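Local structure of Cow rumen GH26 endo-mannanase (Metagenome, 6UEH) at residues E190-I202 and L467-E480. The protein probably hydrolyses internal beta-1,4-mannosidic linkages of mannans and galactomannans, as an endo-mannanase of glycoside hydrolase family 26. Residues are numbered along the deposited sequence; the frame is centred on the assembly and turned at random.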
ATOM      1  N   GLU A 190     -21.823   4.310 -13.488  1.00 18.72           N
ATOM      2  CA  GLU A 190     -22.917   3.646 -14.184  1.00 19.74           C
ATOM      3  C   GLU A 190     -22.405   2.435 -14.958  1.00 19.61           C
ATOM      4  O   GLU A 190     -23.139   1.467 -15.160  1.00 20.13           O
ATOM      5  CB  GLU A 190     -23.631   4.620 -15.124  1.00 21.52           C
ATOM      6  CG  GLU A 190     -24.346   5.749 -14.398  1.00 23.26           C
ATOM      7  CD  GLU A 190     -25.344   5.239 -13.375  1.00 25.66           C
ATOM      8  OE1 GLU A 190     -26.292   4.529 -13.769  1.00 28.12           O
ATOM      9  OE2 GLU A 190     -25.175   5.540 -12.175  1.00 25.78           O
ATOM     10  N   TYR A 191     -21.146   2.491 -15.385  1.00 18.29           N
ATOM     11  CA  TYR A 191     -20.518   1.350 -16.047  1.00 19.42           C
ATOM     12  C   TYR A 191     -20.455   0.159 -15.101  1.00 19.77           C
ATOM     13  O   TYR A 191     -20.826  -0.958 -15.464  1.00 19.87           O
ATOM     14  CB  TYR A 191     -19.113   1.702 -16.539  1.00 19.02           C
ATOM     15  CG  TYR A 191     -18.322   0.505 -17.035  1.00 19.71           C
ATOM     16  CD1 TYR A 191     -18.569  -0.046 -18.287  1.00 20.48           C
ATOM     17  CD2 TYR A 191     -17.329  -0.071 -16.252  1.00 19.30           C
ATOM     18  CE1 TYR A 191     -17.848  -1.141 -18.744  1.00 21.24           C
ATOM     19  CE2 TYR A 191     -16.604  -1.165 -16.699  1.00 19.68           C
ATOM     20  CZ  TYR A 191     -16.867  -1.695 -17.946  1.00 21.19           C
ATOM     21  OH  TYR A 191     -16.149  -2.786 -18.394  1.00 22.25           O
ATOM     22  N   ILE A 192     -19.982   0.411 -13.885  1.00 18.51           N
ATOM     23  CA  ILE A 192     -19.888  -0.619 -12.858  1.00 18.53           C
ATOM     24  C   ILE A 192     -21.266  -1.177 -12.500  1.00 18.63           C
ATOM     25  O   ILE A 192     -21.446  -2.392 -12.389  1.00 17.80           O
ATOM     26  CB  ILE A 192     -19.199  -0.068 -11.592  1.00 17.76           C
ATOM     27  CG1 ILE A 192     -17.774   0.384 -11.927  1.00 16.53           C
ATOM     28  CG2 ILE A 192     -19.190  -1.113 -10.483  1.00 16.70           C
ATOM     29  CD1 ILE A 192     -17.047   1.041 -10.779  1.00 16.13           C
ATOM     30  N   LYS A 193     -22.240  -0.284 -12.341  1.00 18.96           N
ATOM     31  CA  LYS A 193     -23.602  -0.680 -11.993  1.00 19.85           C
ATOM     32  C   LYS A 193     -24.249  -1.561 -13.057  1.00 20.31           C
ATOM     33  O   LYS A 193     -24.807  -2.609 -12.741  1.00 20.95           O
ATOM     34  CB  LYS A 193     -24.471   0.558 -11.753  1.00 20.61           C
ATOM     35  CG  LYS A 193     -25.905   0.253 -11.335  1.00 21.84           C
ATOM     36  CD  LYS A 193     -25.944  -0.554 -10.043  1.00 23.44           C
ATOM     37  CE  LYS A 193     -27.332  -0.543  -9.416  1.00 26.88           C
ATOM     38  NZ  LYS A 193     -28.384  -1.022 -10.354  1.00 30.01           N
ATOM     39  N   ASP A 194     -24.179  -1.135 -14.315  1.00 20.52           N
ATOM     40  CA  ASP A 194     -24.816  -1.875 -15.405  1.00 22.95           C
ATOM     41  C   ASP A 194     -24.147  -3.226 -15.629  1.00 22.34           C
ATOM     42  O   ASP A 194     -24.784  -4.183 -16.075  1.00 19.96           O
ATOM     43  CB  ASP A 194     -24.791  -1.060 -16.700  1.00 24.96           C
ATOM     44  CG  ASP A 194     -25.620   0.209 -16.609  1.00 26.98           C
ATOM     45  OD1 ASP A 194     -26.570   0.247 -15.799  1.00 27.46           O
ATOM     46  OD2 ASP A 194     -25.326   1.165 -17.355  1.00 28.08           O
ATOM     47  N   LEU A 195     -22.859  -3.299 -15.314  1.00 20.37           N
ATOM     48  CA  LEU A 195     -22.091  -4.518 -15.521  1.00 20.83           C
ATOM     49  C   LEU A 195     -22.300  -5.521 -14.392  1.00 20.49           C
ATOM     50  O   LEU A 195     -22.601  -6.690 -14.637  1.00 20.24           O
ATOM     51  CB  LEU A 195     -20.602  -4.192 -15.651  1.00 20.08           C
ATOM     52  CG  LEU A 195     -19.652  -5.386 -15.771  1.00 21.46           C
ATOM     53  CD1 LEU A 195     -19.939  -6.179 -17.041  1.00 21.28           C
ATOM     54  CD2 LEU A 195     -18.198  -4.928 -15.726  1.00 20.39           C
ATOM     55  N   THR A 196     -22.144  -5.049 -13.157  1.00 19.46           N
ATOM     56  CA  THR A 196     -22.109  -5.921 -11.987  1.00 19.13           C
ATOM     57  C   THR A 196     -23.419  -5.963 -11.210  1.00 20.48           C
ATOM     58  O   THR A 196     -23.666  -6.901 -10.453  1.00 20.26           O
ATOM     59  CB  THR A 196     -21.001  -5.488 -11.008  1.00 18.03           C
ATOM     60  OG1 THR A 196     -21.328  -4.208 -10.454  1.00 18.76           O
ATOM     61  CG2 THR A 196     -19.656  -5.408 -11.716  1.00 17.23           C
ATOM     62  N   GLY A 197     -24.246  -4.937 -11.382  1.00 21.69           N
ATOM     63  CA  GLY A 197     -25.471  -4.817 -10.613  1.00 22.76           C
ATOM     64  C   GLY A 197     -25.230  -4.100  -9.297  1.00 21.19           C
ATOM     65  O   GLY A 197     -26.154  -3.901  -8.510  1.00 19.43           O
ATOM     66  N   LYS A 198     -23.980  -3.709  -9.063  1.00 20.98           N
ATOM     67  CA  LYS A 198     -23.589  -3.047  -7.823  1.00 20.66           C
ATOM     68  C   LYS A 198     -22.962  -1.681  -8.083  1.00 20.13           C
ATOM     69  O   LYS A 198     -22.438  -1.423  -9.165  1.00 19.92           O
ATOM     70  CB  LYS A 198     -22.591  -3.907  -7.039  1.00 21.01           C
ATOM     71  CG  LYS A 198     -22.968  -5.372  -6.893  1.00 22.87           C
ATOM     72  CD  LYS A 198     -24.110  -5.565  -5.912  1.00 25.58           C
ATOM     73  CE  LYS A 198     -24.384  -7.045  -5.687  1.00 27.68           C
ATOM     74  NZ  LYS A 198     -25.512  -7.257  -4.740  1.00 29.05           N
ATOM     75  N   TYR A 199     -23.015  -0.816  -7.074  1.00 19.23           N
ATOM     76  CA  TYR A 199     -22.219   0.407  -7.055  1.00 18.31           C
ATOM     77  C   TYR A 199     -21.032   0.233  -6.108  1.00 18.17           C
ATOM     78  O   TYR A 199     -21.125  -0.503  -5.125  1.00 20.99           O
ATOM     79  CB  TYR A 199     -23.057   1.605  -6.608  1.00 18.51           C
ATOM     80  CG  TYR A 199     -23.947   2.216  -7.666  1.00 19.02           C
ATOM     81  CD1 TYR A 199     -23.409   2.946  -8.717  1.00 18.85           C
ATOM     82  CD2 TYR A 199     -25.329   2.095  -7.594  1.00 20.12           C
ATOM     83  CE1 TYR A 199     -24.221   3.522  -9.677  1.00 20.21           C
ATOM     84  CE2 TYR A 199     -26.151   2.668  -8.549  1.00 21.47           C
ATOM     85  CZ  TYR A 199     -25.591   3.380  -9.588  1.00 21.41           C
ATOM     86  OH  TYR A 199     -26.400   3.953 -10.542  1.00 21.41           O
ATOM     87  N   PRO A 200     -19.912   0.913  -6.390  1.00 16.77           N
ATOM     88  CA  PRO A 200     -18.822   0.912  -5.408  1.00 16.18           C
ATOM     89  C   PRO A 200     -19.256   1.628  -4.134  1.00 16.57           C
ATOM     90  O   PRO A 200     -20.067   2.551  -4.206  1.00 16.23           O
ATOM     91  CB  PRO A 200     -17.705   1.677  -6.120  1.00 16.28           C
ATOM     92  CG  PRO A 200     -18.428   2.566  -7.082  1.00 16.00           C
ATOM     93  CD  PRO A 200     -19.603   1.757  -7.557  1.00 16.38           C
ATOM     94  N   ALA A 201     -18.734   1.204  -2.989  1.00 15.84           N
ATOM     95  CA  ALA A 201     -19.093   1.826  -1.720  1.00 15.91           C
ATOM     96  C   ALA A 201     -18.337   3.136  -1.528  1.00 15.70           C
ATOM     97  O   ALA A 201     -18.895   4.125  -1.044  1.00 15.84           O
ATOM     98  CB  ALA A 201     -18.813   0.874  -0.564  1.00 15.87           C
ATOM     99  N   ILE A 202     -17.066   3.130  -1.912  1.00 15.39           N
ATOM    100  CA  ILE A 202     -16.196   4.292  -1.771  1.00 15.20           C
ATOM    101  C   ILE A 202     -16.078   5.044  -3.096  1.00 17.69           C
ATOM    102  O   ILE A 202     -15.872   4.439  -4.146  1.00 15.19           O
ATOM    103  CB  ILE A 202     -14.787   3.872  -1.280  1.00 14.90           C
ATOM    104  CG1 ILE A 202     -14.861   3.354   0.159  1.00 14.94           C
ATOM    105  CG2 ILE A 202     -13.799   5.025  -1.385  1.00 15.76           C
ATOM    106  CD1 ILE A 202     -13.542   2.834   0.697  1.00 14.70           C
ATOM    107  N   LEU A 467     -14.558  -8.299 -12.737  1.00 11.97           N
ATOM    108  CA  LEU A 467     -15.315  -7.228 -12.095  1.00 15.31           C
ATOM    109  C   LEU A 467     -16.603  -7.771 -11.490  1.00 17.52           C
ATOM    110  O   LEU A 467     -16.913  -7.511 -10.326  1.00 17.19           O
ATOM    111  CB  LEU A 467     -15.628  -6.110 -13.091  1.00 17.20           C
ATOM    112  CG  LEU A 467     -14.484  -5.129 -13.355  1.00 16.57           C
ATOM    113  CD1 LEU A 467     -14.824  -4.187 -14.499  1.00 15.77           C
ATOM    114  CD2 LEU A 467     -14.165  -4.345 -12.092  1.00 16.26           C
ATOM    115  N   LYS A 468     -17.341  -8.539 -12.283  1.00 19.25           N
ATOM    116  CA  LYS A 468     -18.595  -9.120 -11.823  1.00 22.10           C
ATOM    117  C   LYS A 468     -18.360 -10.086 -10.666  1.00 22.00           C
ATOM    118  O   LYS A 468     -19.136 -10.122  -9.709  1.00 23.42           O
ATOM    119  CB  LYS A 468     -19.312  -9.834 -12.972  1.00 24.89           C
ATOM    120  CG  LYS A 468     -19.782  -8.899 -14.073  1.00 28.42           C
ATOM    121  CD  LYS A 468     -20.618  -9.628 -15.113  1.00 31.84           C
ATOM    122  CE  LYS A 468     -19.811 -10.703 -15.814  1.00 34.64           C
ATOM    123  NZ  LYS A 468     -20.601 -11.384 -16.881  1.00 36.44           N
ATOM    124  N   GLU A 469     -17.281 -10.856 -10.748  1.00 19.99           N
ATOM    125  CA  GLU A 469     -16.996 -11.849  -9.721  1.00 21.05           C
ATOM    126  C   GLU A 469     -16.696 -11.206  -8.369  1.00 18.74           C
ATOM    127  O   GLU A 469     -17.233 -11.632  -7.348  1.00 18.60           O
ATOM    128  CB  GLU A 469     -15.830 -12.748 -10.138  1.00 23.03           C
ATOM    129  CG  GLU A 469     -15.564 -13.865  -9.144  1.00 26.15           C
ATOM    130  CD  GLU A 469     -14.629 -14.932  -9.680  1.00 29.22           C
ATOM    131  OE1 GLU A 469     -14.092 -14.760 -10.797  1.00 27.84           O
ATOM    132  OE2 GLU A 469     -14.436 -15.948  -8.978  1.00 31.23           O
ATOM    133  N   ILE A 470     -15.850 -10.181  -8.349  1.00 17.10           N
ATOM    134  CA  ILE A 470     -15.493  -9.580  -7.068  1.00 17.25           C
ATOM    135  C   ILE A 470     -16.617  -8.687  -6.547  1.00 17.33           C
ATOM    136  O   ILE A 470     -16.899  -8.689  -5.355  1.00 17.44           O
ATOM    137  CB  ILE A 470     -14.163  -8.779  -7.141  1.00 19.48           C
ATOM    138  CG1 ILE A 470     -13.753  -8.307  -5.742  1.00 19.71           C
ATOM    139  CG2 ILE A 470     -14.259  -7.607  -8.118  1.00 18.73           C
ATOM    140  CD1 ILE A 470     -12.308  -7.866  -5.638  1.00 20.07           C
ATOM    141  N   TYR A 471     -17.288  -7.957  -7.431  1.00 16.65           N
ATOM    142  CA  TYR A 471     -18.351  -7.056  -6.993  1.00 16.63           C
ATOM    143  C   TYR A 471     -19.565  -7.802  -6.437  1.00 18.24           C
ATOM    144  O   TYR A 471     -20.298  -7.263  -5.607  1.00 19.16           O
ATOM    145  CB  TYR A 471     -18.781  -6.136  -8.138  1.00 16.75           C
ATOM    146  CG  TYR A 471     -18.143  -4.766  -8.072  1.00 17.59           C
ATOM    147  CD1 TYR A 471     -18.720  -3.749  -7.320  1.00 18.04           C
ATOM    148  CD2 TYR A 471     -16.963  -4.491  -8.753  1.00 17.58           C
ATOM    149  CE1 TYR A 471     -18.142  -2.493  -7.250  1.00 17.54           C
ATOM    150  CE2 TYR A 471     -16.375  -3.235  -8.689  1.00 17.81           C
ATOM    151  CZ  TYR A 471     -16.971  -2.243  -7.934  1.00 18.14           C
ATOM    152  OH  TYR A 471     -16.398  -0.994  -7.864  1.00 19.54           O
ATOM    153  N   THR A 472     -19.778  -9.038  -6.882  1.00 19.32           N
ATOM    154  CA  THR A 472     -20.897  -9.830  -6.372  1.00 21.07           C
ATOM    155  C   THR A 472     -20.431 -10.851  -5.339  1.00 21.55           C
ATOM    156  O   THR A 472     -21.199 -11.722  -4.922  1.00 20.48           O
ATOM    157  CB  THR A 472     -21.644 -10.568  -7.500  1.00 22.26           C
ATOM    158  OG1 THR A 472     -20.800 -11.584  -8.058  1.00 21.77           O
ATOM    159  CG2 THR A 472     -22.063  -9.592  -8.590  1.00 22.24           C
ATOM    160  N   SER A 473     -19.173 -10.738  -4.929  1.00 21.67           N
ATOM    161  CA  SER A 473     -18.604 -11.631  -3.926  1.00 22.16           C
ATOM    162  C   SER A 473     -19.017 -11.228  -2.514  1.00 21.61           C
ATOM    163  O   SER A 473     -19.159 -10.043  -2.218  1.00 20.36           O
ATOM    164  CB  SER A 473     -17.079 -11.647  -4.034  1.00 23.23           C
ATOM    165  OG  SER A 473     -16.504 -12.371  -2.961  1.00 25.29           O
ATOM    166  N   ASP A 474     -19.201 -12.219  -1.642  1.00 23.22           N
ATOM    167  CA  ASP A 474     -19.518 -11.953  -0.241  1.00 23.86           C
ATOM    168  C   ASP A 474     -18.378 -11.208   0.440  1.00 22.05           C
ATOM    169  O   ASP A 474     -18.589 -10.470   1.403  1.00 22.51           O
ATOM    170  CB  ASP A 474     -19.809 -13.254   0.509  1.00 27.60           C
ATOM    171  CG  ASP A 474     -21.128 -13.881   0.103  1.00 31.64           C
ATOM    172  OD1 ASP A 474     -22.025 -13.139  -0.351  1.00 33.51           O
ATOM    173  OD2 ASP A 474     -21.268 -15.113   0.243  1.00 32.91           O
ATOM    174  N   TYR A 475     -17.169 -11.407  -0.074  1.00 19.47           N
ATOM    175  CA  TYR A 475     -15.979 -10.792   0.497  1.00 18.30           C
ATOM    176  C   TYR A 475     -15.912  -9.291   0.202  1.00 17.33           C
ATOM    177  O   TYR A 475     -15.188  -8.553   0.866  1.00 17.14           O
ATOM    178  CB  TYR A 475     -14.724 -11.497  -0.030  1.00 18.07           C
ATOM    179  CG  TYR A 475     -13.432 -10.986   0.568  1.00 19.34           C
ATOM    180  CD1 TYR A 475     -13.077 -11.298   1.874  1.00 18.93           C
ATOM    181  CD2 TYR A 475     -12.565 -10.194  -0.176  1.00 19.01           C
ATOM    182  CE1 TYR A 475     -11.899 -10.830   2.427  1.00 18.32           C
ATOM    183  CE2 TYR A 475     -11.380  -9.724   0.367  1.00 18.23           C
ATOM    184  CZ  TYR A 475     -11.054 -10.045   1.668  1.00 17.93           C
ATOM    185  OH  TYR A 475      -9.879  -9.579   2.215  1.00 17.46           O
ATOM    186  N   CYS A 476     -16.675  -8.836  -0.786  1.00 17.29           N
ATOM    187  CA  CYS A 476     -16.592  -7.440  -1.206  1.00 16.61           C
ATOM    188  C   CYS A 476     -17.790  -6.614  -0.755  1.00 17.56           C
ATOM    189  O   CYS A 476     -18.940  -6.971  -1.008  1.00 17.90           O
ATOM    190  CB  CYS A 476     -16.449  -7.355  -2.725  1.00 15.92           C
ATOM    191  SG  CYS A 476     -16.386  -5.672  -3.404  1.00 16.17           S
ATOM    192  N   ILE A 477     -17.506  -5.503  -0.084  1.00 17.25           N
ATOM    193  CA  ILE A 477     -18.541  -4.579   0.356  1.00 17.07           C
ATOM    194  C   ILE A 477     -18.847  -3.559  -0.733  1.00 16.80           C
ATOM    195  O   ILE A 477     -17.950  -2.871  -1.223  1.00 16.85           O
ATOM    196  CB  ILE A 477     -18.125  -3.852   1.650  1.00 16.43           C
ATOM    197  CG1 ILE A 477     -18.097  -4.843   2.814  1.00 16.41           C
ATOM    198  CG2 ILE A 477     -19.071  -2.698   1.951  1.00 16.45           C
ATOM    199  CD1 ILE A 477     -17.551  -4.267   4.091  1.00 18.62           C
ATOM    200  N   THR A 478     -20.117  -3.477  -1.118  1.00 16.07           N
ATOM    201  CA  THR A 478     -20.551  -2.515  -2.123  1.00 15.93           C
ATOM    202  C   THR A 478     -21.456  -1.474  -1.468  1.00 14.73           C
ATOM    203  O   THR A 478     -21.675  -1.521  -0.256  1.00 13.06           O
ATOM    204  CB  THR A 478     -21.287  -3.206  -3.290  1.00 17.22           C
ATOM    205  OG1 THR A 478     -22.533  -3.745  -2.831  1.00 18.32           O
ATOM    206  CG2 THR A 478     -20.434  -4.333  -3.864  1.00 17.44           C
ATOM    207  N   LEU A 479     -21.979  -0.543  -2.264  1.00 14.39           N
ATOM    208  CA  LEU A 479     -22.744   0.586  -1.729  1.00 15.79           C
ATOM    209  C   LEU A 479     -23.925   0.144  -0.861  1.00 16.58           C
ATOM    210  O   LEU A 479     -24.166   0.705   0.210  1.00 16.46           O
ATOM    211  CB  LEU A 479     -23.245   1.475  -2.872  1.00 15.43           C
ATOM    212  CG  LEU A 479     -23.976   2.754  -2.456  1.00 15.33           C
ATOM    213  CD1 LEU A 479     -23.112   3.572  -1.514  1.00 14.97           C
ATOM    214  CD2 LEU A 479     -24.376   3.579  -3.672  1.00 15.58           C
ATOM    215  N   GLU A 480     -24.643  -0.873  -1.325  1.00 18.83           N
ATOM    216  CA  GLU A 480     -25.828  -1.369  -0.630  1.00 22.59           C
ATOM    217  C   GLU A 480     -25.514  -1.966   0.743  1.00 22.63           C
ATOM    218  O   GLU A 480     -26.385  -2.022   1.610  1.00 23.17           O
ATOM    219  CB  GLU A 480     -26.536  -2.417  -1.492  1.00 27.08           C
ATOM    220  CG  GLU A 480     -25.678  -3.641  -1.785  1.00 31.45           C
ATOM    221  CD  GLU A 480     -26.414  -4.707  -2.576  1.00 35.55           C
ATOM    222  OE1 GLU A 480     -27.532  -4.428  -3.059  1.00 37.41           O
ATOM    223  OE2 GLU A 480     -25.869  -5.825  -2.712  1.00 36.38           O
TER
HETATM  224  O   HOH W   1     -24.533  -1.833  -4.358  1.00  6.78           O
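The ring of Tyr471 is the principal bump here, and it fits into a hollow whose wall runs from Ile192 past Thr196 and Lys198 to Pro200. Over one face stands CG2 of Ile192, a CH-pi contact 3.8 Å from the Tyr471 ring centroid and 22° off its normal, while CA of Pro200 meets the ring edge near its plane. Tyr471 OH touches CB of Pro200 at 3.4 Å. Closer to the backbone, CB of Tyr471 lies against CB of Thr196. That threonine is fixed in rotation: with chi1 at 67°, OG1 turns back to Ile192 O and also accepts from Lys198 N in an ST turn, leaving CG2 facing Leu467 and Tyr471.

A smaller interlock sits where helices 190-196 and 467-471 pass almost at right angles. The CD2 branch of Leu195 touches CD1 of Leu467 at 3.7 Å, while CG and CD1 of Leu195 rest on the aliphatic stem of Lys468.

Beyond Gly197 the two segments stay in touch. Lys198 lays CB and CG across CG2 of Thr478, then ends in a salt bridge from NZ to Glu480 OE2, a short 2.5 Å. Leu479 N donates to Tyr199 O (3.0 Å, 165°), and one water joins Tyr199 N, Thr478 OG1 and Glu480 N. CB of Ala201 rests against the backbone carbonyl group of Thr478, whereas the buried Pro200 O lacks a polar partner.

The contact thus packs together two helix-to-strand connections of the family's TIM barrel: helix 187-196 into strand 202-206, and helix 464-471 into the short last strand 476-477. Strand 169-174 lies between those strands, with Ser171 touching Tyr471; helix 454-457 packs on Tyr191, Ile192 and Leu467.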